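Local coordinates for botulinum neurotoxin G heavy chain (Clostridium botulinum, PDB 3MPP), which serves as the receptor-binding domain of the toxin heavy chain, responsible for adherence to the host cell surface in the targeting that precedes light-chain translocation into the cytosol, at residues R74-Y78 and Y139-W143; A264-N268 and N278-G282. The protein carries 4 engineered substitutions. Residues are numbered along the deposited sequence.

Interaction 1. Residues R74-Y78 and Y139-W143; sequences RTPKY and YINKW
R74-Y78 leaves strand 67-74 in extended conformation and runs antiparallel to I140-W143, their end-to-end directions 168° apart, with CA atoms 4.7 Å apart for R74 and W143 and 4.6 Å for P76 and N141. The facing segment makes a type II beta turn from Y139 to K142, leading towards strand 144-150 of the concanavalin-like N-terminal subdomain: I140 has phi/psi -59/120, N141 takes the positive phi at 64/14, and K142 N bonds Y139 O at 3.1 Å. At the turn's tip N141 N gives T75 O a weak hydrogen bond (3.0 Å, 122°). Water 1 bridges the backbones, 2.9 Å from T75 N and 2.9 Å from Y139 O. R74, with CB directed toward the turn (chi1 -95°, chi2 t, chi3 p), extends alongside its N141-W143 half, and its CD lies over the face of the W143 indole. The I140 methyls fill the other end, CG2 3.7 Å from K77 CB and CD1 3.9 Å from Y78 CE2. D426 of the C-terminal subdomain forms a salt bridge with R74 NH2 and accepts a hydrogen bond from N141 ND2, while N232 OD1 accepts one from W143 NE1; the turn therefore takes part in the junction between the two receptor-binding subdomains. The guanidinium meets the turn carbonyl edge-on, with both NE (3.0 Å) and NH2 (2.9 Å) of R74 donating to N141 O.

Interaction 2. Residues A264-N268 and N278-G282; sequences APRTN and NLYLG
In the C-terminal, beta-trefoil subdomain, A264-P265 is strand, R266-T267 interrupts it in extended conformation, and N268 resumes it; opposite, N278-G282 is the loop after strand 275-277. The closest CA pair is N268 and N278, at 5.5 Å. N278 N donates to T267 O (2.9 Å, 158°), and the side chains repeat the link: T267 OG1, with chi1 in p, donates to N278 OD1 at 2.9 Å. That carboxamide oxygen also accepts from water 3 at 3.0 Å, which reaches N268 O weakly at 3.4 Å. The long R266 side chain (m, t, t, chi4 -74°) brings NH1 to N278 O (3.0 Å, 142°) and to water 2 (2.9 Å), which in turn donates to L279 O at 2.6 Å; R266 NE is satisfied by Q248 O. Y280 centres an inverse gamma turn, L281 N to L279 O being a weak bond of 3.0 Å, and E431 accepts from the amides of L279 and Y280. L281 points CB towards the partner, placing CD1 3.9 Å from R266 CA. The loop thus lies beside the break in strand 260-270, with L281 also touching Y251 of strand 250-255, and L279 and Y280 resting on I423 of strand 420-423.

Overall arrangement
Interaction 1 is more central and enclosed, about 8 Å from the chain centre with eight of nine touching residues buried; interaction 2 lies about 19 Å out and is partly exposed. Buried areas follow suit, 465 against 270 Å². Each uses an arginine to hold a loop carbonyl, but R74 also pairs with acidic D426 and lays CD against the W143 indole, whereas R266 meets N278 O, Q248 O and water. The contacts belong to different subdomains, nearest atoms about 6 Å apart. Shared neighbours connect them: the D426 carboxylate meets R74 and N141 while its backbone N is hydrogen-bonded to Y280 OH, W429 touches I140, L279 and Y280, and K77 and Y78 rest on strand 275-277, which leads into N278-G282.

Interaction 1. Residues R74-Y78 and Y139-W143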
loop_
_atom_site.group_PDB
_atom_site.type_symbol
_atom_site.label_atom_id
_atom_site.label_comp_id
_atom_site.label_asym_id
_atom_site.label_seq_id
_atom_site.Cartn_x
_atom_site.Cartn_y
_atom_site.Cartn_z
ATOM N N ARG A 74 -4.038 -2.301 7.046
ATOM C CA ARG A 74 -2.786 -2.950 6.643
ATOM C C ARG A 74 -2.582 -4.147 7.537
ATOM O O ARG A 74 -2.401 -3.987 8.739
ATOM C CB ARG A 74 -1.581 -2.036 6.878
ATOM C CG ARG A 74 -1.113 -1.219 5.728
ATOM C CD ARG A 74 0.279 -0.679 6.045
ATOM N NE ARG A 74 1.266 -1.680 5.717
ATOM C CZ ARG A 74 2.517 -1.717 6.164
ATOM N NH1 ARG A 74 3.003 -0.809 7.002
ATOM N NH2 ARG A 74 3.284 -2.698 5.754
ATOM N N THR A 75 -2.602 -5.343 6.970
ATOM C CA THR A 75 -2.434 -6.543 7.772
ATOM C C THR A 75 -1.202 -7.314 7.293
ATOM O O THR A 75 -0.956 -7.409 6.095
ATOM C CB THR A 75 -3.719 -7.428 7.715
ATOM O OG1 THR A 75 -3.462 -8.705 8.294
ATOM C CG2 THR A 75 -4.181 -7.620 6.291
ATOM N N PRO A 76 -0.444 -7.883 8.232
ATOM C CA PRO A 76 0.842 -8.516 7.916
ATOM C C PRO A 76 0.702 -9.807 7.120
ATOM O O PRO A 76 -0.287 -10.516 7.246
ATOM C CB PRO A 76 1.452 -8.823 9.284
ATOM C CG PRO A 76 0.358 -8.613 10.298
ATOM C CD PRO A 76 -0.813 -7.985 9.659
ATOM N N LYS A 77 1.715 -10.101 6.312
ATOM C CA LYS A 77 1.804 -11.372 5.607
ATOM C C LYS A 77 1.702 -12.521 6.608
ATOM O O LYS A 77 2.168 -12.416 7.735
ATOM C CB LYS A 77 3.157 -11.471 4.894
ATOM C CG LYS A 77 3.343 -12.711 4.040
ATOM C CD LYS A 77 4.782 -12.737 3.461
ATOM C CE LYS A 77 5.211 -14.164 3.134
ATOM N NZ LYS A 77 5.346 -15.004 4.373
ATOM N N TYR A 78 1.097 -13.616 6.179
ATOM C CA TYR A 78 1.100 -14.857 6.942
ATOM C C TYR A 78 2.524 -15.277 7.313
ATOM O O TYR A 78 3.492 -14.943 6.622
ATOM C CB TYR A 78 0.456 -15.954 6.098
ATOM C CG TYR A 78 0.950 -15.965 4.657
ATOM C CD1 TYR A 78 2.152 -16.583 4.307
ATOM C CD2 TYR A 78 0.210 -15.355 3.647
ATOM C CE1 TYR A 78 2.586 -16.602 2.969
ATOM C CE2 TYR A 78 0.650 -15.353 2.329
ATOM C CZ TYR A 78 1.830 -15.969 2.000
ATOM O OH TYR A 78 2.239 -15.954 0.689
ATOM N N TYR A 139 -2.485 -6.696 -2.083
ATOM C CA TYR A 139 -3.165 -6.605 -0.780
ATOM C C TYR A 139 -2.320 -7.001 0.439
ATOM O O TYR A 139 -2.381 -6.350 1.486
ATOM C CB TYR A 139 -4.455 -7.432 -0.806
ATOM C CG TYR A 139 -5.383 -7.015 -1.923
ATOM C CD1 TYR A 139 -6.169 -5.880 -1.793
ATOM C CD2 TYR A 139 -5.463 -7.743 -3.112
ATOM C CE1 TYR A 139 -7.022 -5.462 -2.822
ATOM C CE2 TYR A 139 -6.328 -7.338 -4.150
ATOM C CZ TYR A 139 -7.090 -6.190 -3.988
ATOM O OH TYR A 139 -7.942 -5.763 -4.974
ATOM N N ILE A 140 -1.554 -8.073 0.315
ATOM C CA ILE A 140 -0.784 -8.564 1.462
ATOM C C ILE A 140 0.182 -7.524 2.016
ATOM O O ILE A 140 1.068 -7.055 1.304
ATOM C CB ILE A 140 -0.040 -9.867 1.126
ATOM C CG1 ILE A 140 -1.062 -10.943 0.744
ATOM C CG2 ILE A 140 0.763 -10.357 2.329
ATOM C CD1 ILE A 140 -0.435 -12.262 0.258
ATOM N N ASN A 141 -0.008 -7.162 3.288
ATOM C CA ASN A 141 0.838 -6.178 3.987
ATOM C C ASN A 141 0.788 -4.755 3.424
ATOM O O ASN A 141 1.624 -3.911 3.766
ATOM C CB ASN A 141 2.306 -6.629 4.057
ATOM C CG ASN A 141 3.064 -5.945 5.185
ATOM O OD1 ASN A 141 2.533 -5.789 6.289
ATOM N ND2 ASN A 141 4.309 -5.522 4.913
ATOM N N LYS A 142 -0.195 -4.488 2.570
ATOM C CA LYS A 142 -0.312 -3.184 1.917
ATOM C C LYS A 142 -1.560 -2.465 2.380
ATOM O O LYS A 142 -2.597 -3.097 2.574
ATOM C CB LYS A 142 -0.420 -3.362 0.398
ATOM C CG LYS A 142 0.803 -4.015 -0.239
ATOM C CD LYS A 142 0.727 -4.009 -1.757
ATOM C CE LYS A 142 2.003 -4.606 -2.313
ATOM N NZ LYS A 142 2.096 -4.671 -3.794
ATOM N N TRP A 143 -1.472 -1.145 2.528
ATOM C CA TRP A 143 -2.658 -0.343 2.781
ATOM C C TRP A 143 -3.674 -0.550 1.670
ATOM O O TRP A 143 -3.346 -0.456 0.493
ATOM C CB TRP A 143 -2.314 1.142 2.842
ATOM C CG TRP A 143 -1.677 1.561 4.110
ATOM C CD1 TRP A 143 -0.388 1.981 4.279
ATOM C CD2 TRP A 143 -2.293 1.620 5.404
ATOM N NE1 TRP A 143 -0.162 2.294 5.599
ATOM C CE2 TRP A 143 -1.311 2.079 6.311
ATOM C CE3 TRP A 143 -3.572 1.328 5.885
ATOM C CZ2 TRP A 143 -1.572 2.259 7.670
ATOM C CZ3 TRP A 143 -3.829 1.493 7.241
ATOM C CH2 TRP A 143 -2.836 1.957 8.117
HETATM O O HOH W 1 -3.186 -5.491 4.124
#

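Interaction 2. Residues A264-N268 and N278-G282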
loop_
_atom_site.group_PDB
_atom_site.type_symbol
_atom_site.label_atom_id
_atom_site.label_comp_id
_atom_site.label_asym_id
_atom_site.label_seq_id
_atom_site.Cartn_x
_atom_site.Cartn_y
_atom_site.Cartn_z
ATOM N N ALA A 264 16.840 -10.192 -13.415
ATOM C CA ALA A 264 16.959 -11.585 -13.026
ATOM C C ALA A 264 15.597 -12.020 -12.502
ATOM O O ALA A 264 14.857 -11.206 -11.956
ATOM C CB ALA A 264 18.041 -11.751 -11.950
ATOM N N PRO A 265 15.250 -13.304 -12.670
ATOM C CA PRO A 265 13.946 -13.770 -12.188
ATOM C C PRO A 265 13.879 -13.742 -10.661
ATOM O O PRO A 265 14.833 -14.167 -10.007
ATOM C CB PRO A 265 13.874 -15.225 -12.678
ATOM C CG PRO A 265 14.985 -15.388 -13.654
ATOM C CD PRO A 265 16.032 -14.375 -13.311
ATOM N N ARG A 266 12.768 -13.262 -10.106
ATOM C CA ARG A 266 12.561 -13.315 -8.659
ATOM C C ARG A 266 12.538 -14.771 -8.203
ATOM O O ARG A 266 12.017 -15.646 -8.894
ATOM C CB ARG A 266 11.224 -12.677 -8.275
ATOM C CG ARG A 266 11.175 -11.174 -8.440
ATOM C CD ARG A 266 9.850 -10.580 -7.930
ATOM N NE ARG A 266 9.851 -9.148 -8.212
ATOM C CZ ARG A 266 10.571 -8.272 -7.530
ATOM N NH1 ARG A 266 11.300 -8.680 -6.494
ATOM N NH2 ARG A 266 10.556 -6.998 -7.877
ATOM N N THR A 267 13.087 -15.027 -7.031
ATOM C CA THR A 267 12.955 -16.344 -6.430
ATOM C C THR A 267 11.619 -16.365 -5.726
ATOM O O THR A 267 10.966 -15.328 -5.594
ATOM C CB THR A 267 14.060 -16.599 -5.399
ATOM O OG1 THR A 267 14.141 -15.475 -4.504
ATOM C CG2 THR A 267 15.397 -16.775 -6.112
ATOM N N ASN A 268 11.218 -17.539 -5.251
ATOM C CA ASN A 268 9.907 -17.679 -4.651
ATOM C C ASN A 268 9.907 -18.623 -3.471
ATOM O O ASN A 268 10.868 -19.354 -3.233
ATOM C CB ASN A 268 8.923 -18.194 -5.686
ATOM C CG ASN A 268 9.303 -19.555 -6.194
ATOM O OD1 ASN A 268 9.224 -20.536 -5.467
ATOM N ND2 ASN A 268 9.738 -19.624 -7.441
ATOM N N ASN A 278 9.853 -13.450 -3.755
ATOM C CA ASN A 278 10.632 -12.558 -2.885
ATOM C C ASN A 278 10.768 -11.131 -3.429
ATOM O O ASN A 278 10.864 -10.935 -4.637
ATOM C CB ASN A 278 12.023 -13.160 -2.643
ATOM C CG ASN A 278 11.965 -14.372 -1.755
ATOM O OD1 ASN A 278 12.418 -15.467 -2.116
ATOM N ND2 ASN A 278 11.368 -14.197 -0.592
ATOM N N LEU A 279 10.793 -10.163 -2.512
ATOM C CA LEU A 279 10.785 -8.730 -2.798
ATOM C C LEU A 279 12.104 -8.060 -2.479
ATOM O O LEU A 279 12.496 -7.072 -3.116
ATOM C CB LEU A 279 9.714 -8.042 -1.940
ATOM C CG LEU A 279 8.293 -8.569 -2.151
ATOM C CD1 LEU A 279 7.307 -7.750 -1.342
ATOM C CD2 LEU A 279 7.940 -8.520 -3.646
ATOM N N TYR A 280 12.778 -8.563 -1.455
ATOM C CA TYR A 280 14.015 -7.940 -1.035
ATOM C C TYR A 280 15.197 -8.506 -1.819
ATOM O O TYR A 280 16.007 -9.238 -1.272
ATOM C CB TYR A 280 14.229 -8.151 0.457
ATOM C CG TYR A 280 13.067 -7.748 1.319
ATOM C CD1 TYR A 280 12.327 -6.610 1.037
ATOM C CD2 TYR A 280 12.752 -8.468 2.468
ATOM C CE1 TYR A 280 11.277 -6.214 1.870
ATOM C CE2 TYR A 280 11.709 -8.083 3.291
ATOM C CZ TYR A 280 10.977 -6.957 2.988
ATOM O OH TYR A 280 9.932 -6.585 3.818
ATOM N N LEU A 281 15.280 -8.155 -3.097
ATOM C CA LEU A 281 16.262 -8.738 -4.021
ATOM C C LEU A 281 16.886 -7.631 -4.855
ATOM O O LEU A 281 16.226 -6.643 -5.141
ATOM C CB LEU A 281 15.567 -9.719 -4.970
ATOM C CG LEU A 281 14.903 -10.965 -4.373
ATOM C CD1 LEU A 281 14.135 -11.711 -5.466
ATOM C CD2 LEU A 281 15.981 -11.859 -3.764
ATOM N N GLY A 282 18.145 -7.799 -5.252
ATOM C CA GLY A 282 18.775 -6.876 -6.186
ATOM C C GLY A 282 19.355 -5.597 -5.598
ATOM O O GLY A 282 19.689 -5.533 -4.416
HETATM O O HOH W 2 12.514 -6.271 -5.566
HETATM O O HOH W 3 12.511 -18.088 -0.591
#